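Local atomic coordinates of proto-oncogene vav (Homo sapiens, PDB entry 6NEW), a protein that probably acts as a guanine nucleotide exchange factor for Rac-type small GTPases, seen here as an activated truncation that carries two zinc ions. Residues A244-P249 / F292-S297; Q50-Y55 / K98-A103; I82-E87 / E134-H139. All coordinates share one frame; numbering follows the deposited sequence.

Interaction 1 (A244-P249 / F292-S297)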
# COMPACT_ATOMS: atom_id res chain seq x y z
N ALA A 244 9.93 2.17 -13.08
CA ALA A 244 8.63 2.51 -12.50
C ALA A 244 7.54 2.67 -13.57
O ALA A 244 6.38 2.45 -13.26
CB ALA A 244 8.74 3.79 -11.67
N HIS A 245 7.93 3.01 -14.82
CA HIS A 245 7.02 3.12 -15.97
C HIS A 245 6.42 1.78 -16.38
O HIS A 245 5.41 1.77 -17.07
CB HIS A 245 7.74 3.69 -17.20
CG HIS A 245 8.01 5.16 -17.15
ND1 HIS A 245 9.29 5.67 -17.34
CD2 HIS A 245 7.15 6.19 -16.96
CE1 HIS A 245 9.17 6.98 -17.22
NE2 HIS A 245 7.90 7.34 -17.00
N TYR A 246 7.05 0.65 -15.99
CA TYR A 246 6.63 -0.67 -16.43
C TYR A 246 5.87 -1.45 -15.39
O TYR A 246 5.53 -2.61 -15.62
CB TYR A 246 7.85 -1.43 -17.00
CG TYR A 246 8.38 -0.70 -18.22
CD1 TYR A 246 7.61 -0.59 -19.38
CD2 TYR A 246 9.56 0.04 -18.16
CE1 TYR A 246 8.03 0.18 -20.46
CE2 TYR A 246 10.00 0.80 -19.25
CZ TYR A 246 9.22 0.88 -20.39
OH TYR A 246 9.65 1.60 -21.49
N GLY A 247 5.47 -0.76 -14.33
CA GLY A 247 4.68 -1.32 -13.24
C GLY A 247 5.51 -1.98 -12.16
O GLY A 247 6.67 -1.63 -11.94
N ARG A 248 4.90 -2.98 -11.53
CA ARG A 248 5.42 -3.73 -10.42
C ARG A 248 6.29 -4.89 -10.83
O ARG A 248 5.85 -5.71 -11.65
CB ARG A 248 4.27 -4.27 -9.55
CG ARG A 248 3.54 -3.19 -8.78
CD ARG A 248 2.40 -3.80 -7.99
NE ARG A 248 1.70 -2.77 -7.22
CZ ARG A 248 0.78 -1.95 -7.72
NH1 ARG A 248 0.43 -2.02 -8.99
NH2 ARG A 248 0.22 -1.03 -6.94
N PRO A 249 7.48 -5.06 -10.17
CA PRO A 249 8.31 -6.25 -10.42
C PRO A 249 7.53 -7.52 -10.07
O PRO A 249 6.72 -7.50 -9.14
CB PRO A 249 9.49 -6.07 -9.47
CG PRO A 249 9.55 -4.62 -9.20
CD PRO A 249 8.10 -4.19 -9.14
N PHE A 292 14.96 -5.63 -24.61
CA PHE A 292 13.78 -5.08 -23.95
C PHE A 292 12.51 -5.60 -24.65
O PHE A 292 12.25 -5.28 -25.80
CB PHE A 292 13.82 -3.54 -23.89
CG PHE A 292 12.81 -2.97 -22.93
CD1 PHE A 292 13.12 -2.79 -21.59
CD2 PHE A 292 11.52 -2.63 -23.37
CE1 PHE A 292 12.17 -2.29 -20.70
CE2 PHE A 292 10.58 -2.11 -22.48
CZ PHE A 292 10.91 -1.94 -21.15
N VAL A 293 11.73 -6.41 -23.94
CA VAL A 293 10.49 -7.01 -24.44
C VAL A 293 9.27 -6.30 -23.83
O VAL A 293 9.16 -6.28 -22.61
CB VAL A 293 10.46 -8.56 -24.14
CG1 VAL A 293 9.22 -9.20 -24.72
CG2 VAL A 293 11.72 -9.26 -24.66
N ASN A 294 8.40 -5.66 -24.66
CA ASN A 294 7.17 -5.00 -24.19
C ASN A 294 6.16 -6.11 -24.18
O ASN A 294 5.91 -6.70 -25.22
CB ASN A 294 6.69 -3.89 -25.16
CG ASN A 294 7.62 -2.72 -25.27
OD1 ASN A 294 7.60 -1.81 -24.44
ND2 ASN A 294 8.46 -2.72 -26.30
N LEU A 295 5.62 -6.46 -23.03
CA LEU A 295 4.68 -7.59 -22.99
C LEU A 295 3.26 -7.32 -23.58
O LEU A 295 2.47 -8.27 -23.64
CB LEU A 295 4.58 -8.16 -21.57
CG LEU A 295 5.89 -8.71 -21.03
CD1 LEU A 295 5.75 -8.98 -19.56
CD2 LEU A 295 6.35 -9.99 -21.81
N HIS A 296 2.97 -6.06 -24.01
CA HIS A 296 1.69 -5.65 -24.62
C HIS A 296 1.38 -6.46 -25.93
O HIS A 296 0.23 -6.60 -26.32
CB HIS A 296 1.65 -4.12 -24.89
CG HIS A 296 1.54 -3.21 -23.69
ND1 HIS A 296 2.65 -2.56 -23.16
CD2 HIS A 296 0.44 -2.76 -23.03
CE1 HIS A 296 2.20 -1.80 -22.17
NE2 HIS A 296 0.88 -1.90 -22.04
N SER A 297 2.43 -7.01 -26.58
CA SER A 297 2.33 -7.77 -27.84
C SER A 297 2.99 -9.15 -27.76
O SER A 297 3.40 -9.67 -28.79
CB SER A 297 2.97 -7.01 -29.00
OG SER A 297 2.47 -5.69 -29.16
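The ring of Y246 has F292 on one face and its own chain neighbour on the other. F292 sends its outermost carbon, CZ, to a point 3.3 Å above the plane of the tyrosine ring, offset toward the rim; on the opposite face lies H245 CB. The two rings form an edge-to-face pair, their centroids 4.8 Å apart and their planes inclined at 60°. This is short of a perpendicular T, and the phenylalanine leads with its far edge. The nearest atoms are Y246 CZ and F292 CZ, 3.4 Å apart, and F292 CE1 and CE2 straddle that point, CE1 reaching Y246 CE2 and CE2 reaching Y246 CZ. At the edge of the phenylalanine ring, in its plane, lie Y246 CD1 and N294 OD1; the latter comes within 4.5 Å of Y246 CE1 as a loose neighbour.

F292 lies on strand 286-294 of the PH domain, and Y246 on the loop that leads into strand 249-258, so the stack ties this entry loop to the sheet. Both aromatic side chains also rest on A276 of strand 276-283, where a small side chain is consistent with two rings lying close by. The two side chains come from opposite directions. In F292, CG stands opposite the backbone N across the CA-CB bond (chi1 -166°), which carries the ring across to the loop and presents CZ to the tyrosine face.

Tyrosine suits this partly exposed place because its ring offers a face to F292 while its hydroxyl takes a polar partner, bonding to Q241 OE1. Replacing Y246 with an alanine would probably leave the edge of F292 without the aromatic face it packs against, and Q241 OE1 without its hydroxyl partner. The backbone of Y246 is hydrogen-bonded to K275, as is that of L295.

Interaction 2 (Q50-Y55 / K98-A103)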
# COMPACT_ATOMS: atom_id res chain seq x y z
N GLN A 50 -13.69 6.90 24.64
CA GLN A 50 -12.56 6.87 25.57
C GLN A 50 -11.22 6.62 24.88
O GLN A 50 -10.23 7.25 25.26
CB GLN A 50 -12.82 5.88 26.73
CG GLN A 50 -13.88 6.39 27.72
CD GLN A 50 -14.46 5.34 28.64
OE1 GLN A 50 -13.87 4.28 28.91
NE2 GLN A 50 -15.64 5.63 29.18
N THR A 51 -11.19 5.72 23.87
CA THR A 51 -9.95 5.44 23.13
C THR A 51 -9.55 6.65 22.28
O THR A 51 -8.36 6.93 22.19
CB THR A 51 -9.99 4.13 22.35
OG1 THR A 51 -11.06 4.17 21.41
CG2 THR A 51 -10.08 2.90 23.25
N GLU A 52 -10.53 7.38 21.72
CA GLU A 52 -10.28 8.59 20.93
C GLU A 52 -9.77 9.72 21.82
O GLU A 52 -8.92 10.49 21.36
CB GLU A 52 -11.52 9.03 20.15
CG GLU A 52 -11.24 10.07 19.07
CD GLU A 52 -10.25 9.67 17.97
OE1 GLU A 52 -10.26 8.49 17.57
OE2 GLU A 52 -9.50 10.55 17.51
N GLU A 53 -10.27 9.80 23.08
CA GLU A 53 -9.83 10.79 24.08
C GLU A 53 -8.37 10.52 24.44
O GLU A 53 -7.56 11.44 24.39
CB GLU A 53 -10.69 10.72 25.36
CG GLU A 53 -12.06 11.37 25.25
CD GLU A 53 -13.01 11.04 26.39
OE1 GLU A 53 -12.56 10.44 27.40
OE2 GLU A 53 -14.22 11.35 26.26
N LYS A 54 -8.04 9.25 24.77
CA LYS A 54 -6.70 8.81 25.12
C LYS A 54 -5.73 8.93 23.93
O LYS A 54 -4.55 9.26 24.12
CB LYS A 54 -6.74 7.37 25.69
CG LYS A 54 -5.39 6.76 26.08
CD LYS A 54 -4.76 7.41 27.32
CE LYS A 54 -3.26 7.38 27.28
NZ LYS A 54 -2.66 7.96 28.51
N TYR A 55 -6.24 8.68 22.70
CA TYR A 55 -5.44 8.77 21.49
C TYR A 55 -5.08 10.21 21.17
O TYR A 55 -3.90 10.49 20.94
CB TYR A 55 -6.10 8.06 20.28
CG TYR A 55 -5.28 8.22 19.02
CD1 TYR A 55 -4.01 7.66 18.92
CD2 TYR A 55 -5.72 9.03 17.98
CE1 TYR A 55 -3.20 7.89 17.81
CE2 TYR A 55 -4.93 9.24 16.85
CZ TYR A 55 -3.67 8.67 16.77
OH TYR A 55 -2.88 8.87 15.67
N LYS A 98 -14.25 16.29 18.85
CA LYS A 98 -15.31 17.26 19.15
C LYS A 98 -16.61 16.92 18.43
O LYS A 98 -17.66 16.87 19.07
CB LYS A 98 -14.86 18.70 18.83
N GLU A 99 -16.53 16.65 17.11
CA GLU A 99 -17.68 16.31 16.27
C GLU A 99 -18.25 14.94 16.61
O GLU A 99 -19.44 14.69 16.36
CB GLU A 99 -17.33 16.38 14.77
CG GLU A 99 -17.10 17.80 14.27
CD GLU A 99 -17.07 17.94 12.77
OE1 GLU A 99 -18.12 17.71 12.12
OE2 GLU A 99 -16.00 18.32 12.23
N MET A 100 -17.41 14.05 17.18
CA MET A 100 -17.81 12.71 17.63
C MET A 100 -18.57 12.85 18.94
O MET A 100 -19.65 12.26 19.07
CB MET A 100 -16.58 11.79 17.81
CG MET A 100 -16.94 10.39 18.28
SD MET A 100 -15.54 9.40 18.88
CE MET A 100 -15.01 10.40 20.18
N LYS A 101 -18.04 13.66 19.89
CA LYS A 101 -18.66 13.95 21.19
C LYS A 101 -20.06 14.57 21.00
O LYS A 101 -20.99 14.18 21.70
CB LYS A 101 -17.76 14.85 22.05
CG LYS A 101 -16.69 14.09 22.82
CD LYS A 101 -15.86 15.04 23.67
CE LYS A 101 -14.78 14.34 24.45
NZ LYS A 101 -13.76 15.31 24.95
N GLU A 102 -20.20 15.48 20.01
CA GLU A 102 -21.47 16.12 19.64
C GLU A 102 -22.44 15.08 19.07
O GLU A 102 -23.63 15.12 19.40
CB GLU A 102 -21.25 17.25 18.62
CG GLU A 102 -20.67 18.52 19.22
CD GLU A 102 -19.74 19.32 18.32
OE1 GLU A 102 -19.95 19.33 17.09
OE2 GLU A 102 -18.81 19.96 18.86
N ALA A 103 -21.94 14.15 18.23
CA ALA A 103 -22.75 13.08 17.64
C ALA A 103 -23.21 12.07 18.71
O ALA A 103 -24.34 11.60 18.65
CB ALA A 103 -21.97 12.38 16.55
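E52 meets M100 along the first part of its side chain and turns its carboxylate to a polar cluster of H93, R178 and Y182. Its CB lies 3.7 Å from M100 CE, and CG comes within 3.9 Å of the same M100 CE, so a single methyl group packs against both methylenes. Beyond CG the chain bends (chi2 59°), carrying the carboxylate clear of the methionine. There OE1 forms a salt bridge with R178 and accepts a hydrogen bond from Y182, while OE2 is bonded to ND1 of H93, which belongs to the same helix as M100, 86-105. Three partners thus grip a buried carboxylate and hold its rotation, and the nearby guanidinium would be expected to favour the ionised form. Glutamate suits the place because its aliphatic stem can pack while its end satisfies this polar cluster.

M100 is the complementary choice. The turn at chi3 (60°) lays its CE against E52. An unbranched, flexible thioether can span the gap where the CA atoms of E52 and M100 are still 9.2 Å apart. The same side chain also touches L112 of helix 112-119.

On the more exposed side, E53 and K101 cross at about a right angle. E53 OE2 lies 3.5 Å from K101 CE, but K101 NZ stays 4.2 Å from E53 OE2, beyond a salt bridge, so the extended lysine offers its methylene and contributes at most a mild electrostatic attraction.

Apolar stems between the helices, a buried polar cluster to one side and a charged fringe outside are how helices 37-71 and 86-105 pack together here, within the elongated all-helical bundle of the RhoGEF (DH) domain.

Interaction 3 (I82-E87 / E134-H139)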
# COMPACT_ATOMS: atom_id res chain seq x y z
N ILE A 82 11.46 13.44 11.45
CA ILE A 82 11.13 12.64 12.64
C ILE A 82 9.66 12.77 13.07
O ILE A 82 9.00 11.77 13.36
CB ILE A 82 12.09 12.89 13.86
CG1 ILE A 82 13.56 13.03 13.45
CG2 ILE A 82 11.98 11.79 14.91
CD1 ILE A 82 13.95 14.23 13.34
N PHE A 83 9.16 14.00 13.11
CA PHE A 83 7.81 14.24 13.59
C PHE A 83 6.78 14.19 12.47
O PHE A 83 5.59 14.15 12.74
CB PHE A 83 7.75 15.51 14.45
CG PHE A 83 8.33 15.26 15.82
CD1 PHE A 83 9.70 15.11 16.00
CD2 PHE A 83 7.50 15.07 16.92
CE1 PHE A 83 10.24 14.80 17.25
CE2 PHE A 83 8.04 14.79 18.18
CZ PHE A 83 9.40 14.66 18.34
N ILE A 84 7.24 14.08 11.21
CA ILE A 84 6.43 13.91 10.00
C ILE A 84 5.25 14.87 9.94
O ILE A 84 5.42 16.09 9.93
CB ILE A 84 5.96 12.41 9.76
CG1 ILE A 84 6.96 11.39 10.32
CG2 ILE A 84 5.66 12.14 8.27
CD1 ILE A 84 6.66 9.95 10.02
N ASN A 85 4.06 14.29 9.95
CA ASN A 85 2.75 14.91 9.83
C ASN A 85 2.04 15.07 11.19
O ASN A 85 0.97 15.67 11.20
CB ASN A 85 1.94 13.97 8.96
CG ASN A 85 0.81 14.50 8.11
OD1 ASN A 85 0.71 15.67 7.74
ND2 ASN A 85 0.02 13.55 7.65
N ILE A 86 2.57 14.48 12.32
CA ILE A 86 1.96 14.46 13.68
C ILE A 86 1.21 15.76 14.03
O ILE A 86 0.07 15.66 14.50
CB ILE A 86 2.89 14.06 14.88
CG1 ILE A 86 3.59 12.71 14.65
CG2 ILE A 86 2.13 14.08 16.25
CD1 ILE A 86 3.95 11.94 15.87
N GLU A 87 1.81 16.95 13.79
CA GLU A 87 1.14 18.22 14.09
C GLU A 87 -0.24 18.28 13.43
O GLU A 87 -1.21 18.57 14.11
CB GLU A 87 2.02 19.43 13.72
N GLU A 134 9.17 4.01 9.39
CA GLU A 134 10.52 3.47 9.55
C GLU A 134 11.54 4.57 9.24
O GLU A 134 12.54 4.67 9.94
CB GLU A 134 10.75 2.26 8.63
N SER A 135 11.24 5.41 8.22
CA SER A 135 12.02 6.55 7.74
C SER A 135 12.22 7.60 8.85
O SER A 135 13.35 8.02 9.09
CB SER A 135 11.37 7.16 6.50
OG SER A 135 12.10 8.26 5.97
N ALA A 136 11.12 7.99 9.54
CA ALA A 136 11.13 8.93 10.66
C ALA A 136 11.75 8.30 11.90
O ALA A 136 12.44 9.00 12.62
CB ALA A 136 9.74 9.36 10.99
N SER A 137 11.43 7.00 12.18
CA SER A 137 11.95 6.26 13.33
C SER A 137 13.45 6.05 13.26
O SER A 137 14.13 6.39 14.23
CB SER A 137 11.26 4.91 13.49
OG SER A 137 12.02 4.03 14.31
N LYS A 138 13.97 5.50 12.12
CA LYS A 138 15.38 5.22 11.85
C LYS A 138 16.23 6.46 11.99
O LYS A 138 17.30 6.41 12.60
CB LYS A 138 15.60 4.56 10.48
N HIS A 139 15.74 7.57 11.42
CA HIS A 139 16.36 8.88 11.45
C HIS A 139 16.57 9.33 12.90
O HIS A 139 17.66 9.77 13.24
CB HIS A 139 15.46 9.90 10.72
CG HIS A 139 16.04 11.28 10.58
ND1 HIS A 139 15.67 12.13 9.55
CD2 HIS A 139 16.97 11.91 11.34
CE1 HIS A 139 16.36 13.24 9.73
NE2 HIS A 139 17.16 13.15 10.80
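A136 CB takes an apolar contact from I84 and lies against the carbonyl oxygen of I82. I84 brings the end of its chain to this methyl, with I84 CD1 3.3 Å from A136 CB, a close approach for two carbons, and I84 CG1 lies near the same methyl. I82 meets A136 through van der Waals contacts of carbons with carbonyl oxygens: I82 O is 3.5 Å from A136 CB, and the branch methyl I82 CG2 is 3.6 Å from A136 O. The CA atoms of I82 and A136 stand only 4.2 Å apart, an approach that suits alanine, whose side chain ends at CB.

A CH-pi contact lies one helical turn further on. I82 CG1 sits over a face of the H139 imidazole, 4.2 Å from its centroid and 15° off the ring normal, displaced toward the CG and CD2 side. With CG anti to the backbone N (chi1 -176°), H139 swings its ring alongside helix 76-82, where it also touches D78 and I81. A flat ring serves well here, since it can accept an aliphatic carbon on its face.

The backbone turn is consistent with I84 facing A136, its CB pointing toward helix 133-146. I84 leaves helical geometry with a positive phi of 46°, unusual for a beta-branched residue, and occupies the second position of a type II' turn from F83 to I86. That turn is closed by the hydrogen bond I86 N to F83 O, 3.1 Å long. The side chain of F83 packs on I62, F66 and L67 of helix 37-71, so the two sides of the connection pack on different helices.

The arrangement is a tight turn linking consecutive helices 76-82 and 86-105, with helix 133-146 packed against it, within the helical bundle of the DH domain.

In the fold
Interactions 2 and 3 belong to the helical RhoGEF domain and share helix 86-105: interaction 3 lies at the turn that starts it, interaction 2 toward its far end. Their centres are 25 Å apart, and along the chain their segments alternate, though nearest atoms stay about 7 Å apart. Both are partly buried, yet interaction 3 is mainly apolar, with a CH-pi contact and carbonyl oxygens against carbons, around close backbones, whereas interaction 2 spans widely spaced helices with long side chains and charged groups. Interaction 1 is a surface contact in the PH region, with its centre 48 Å from interaction 2 and 34 Å from interaction 3; there two aromatic rings join loop to strand.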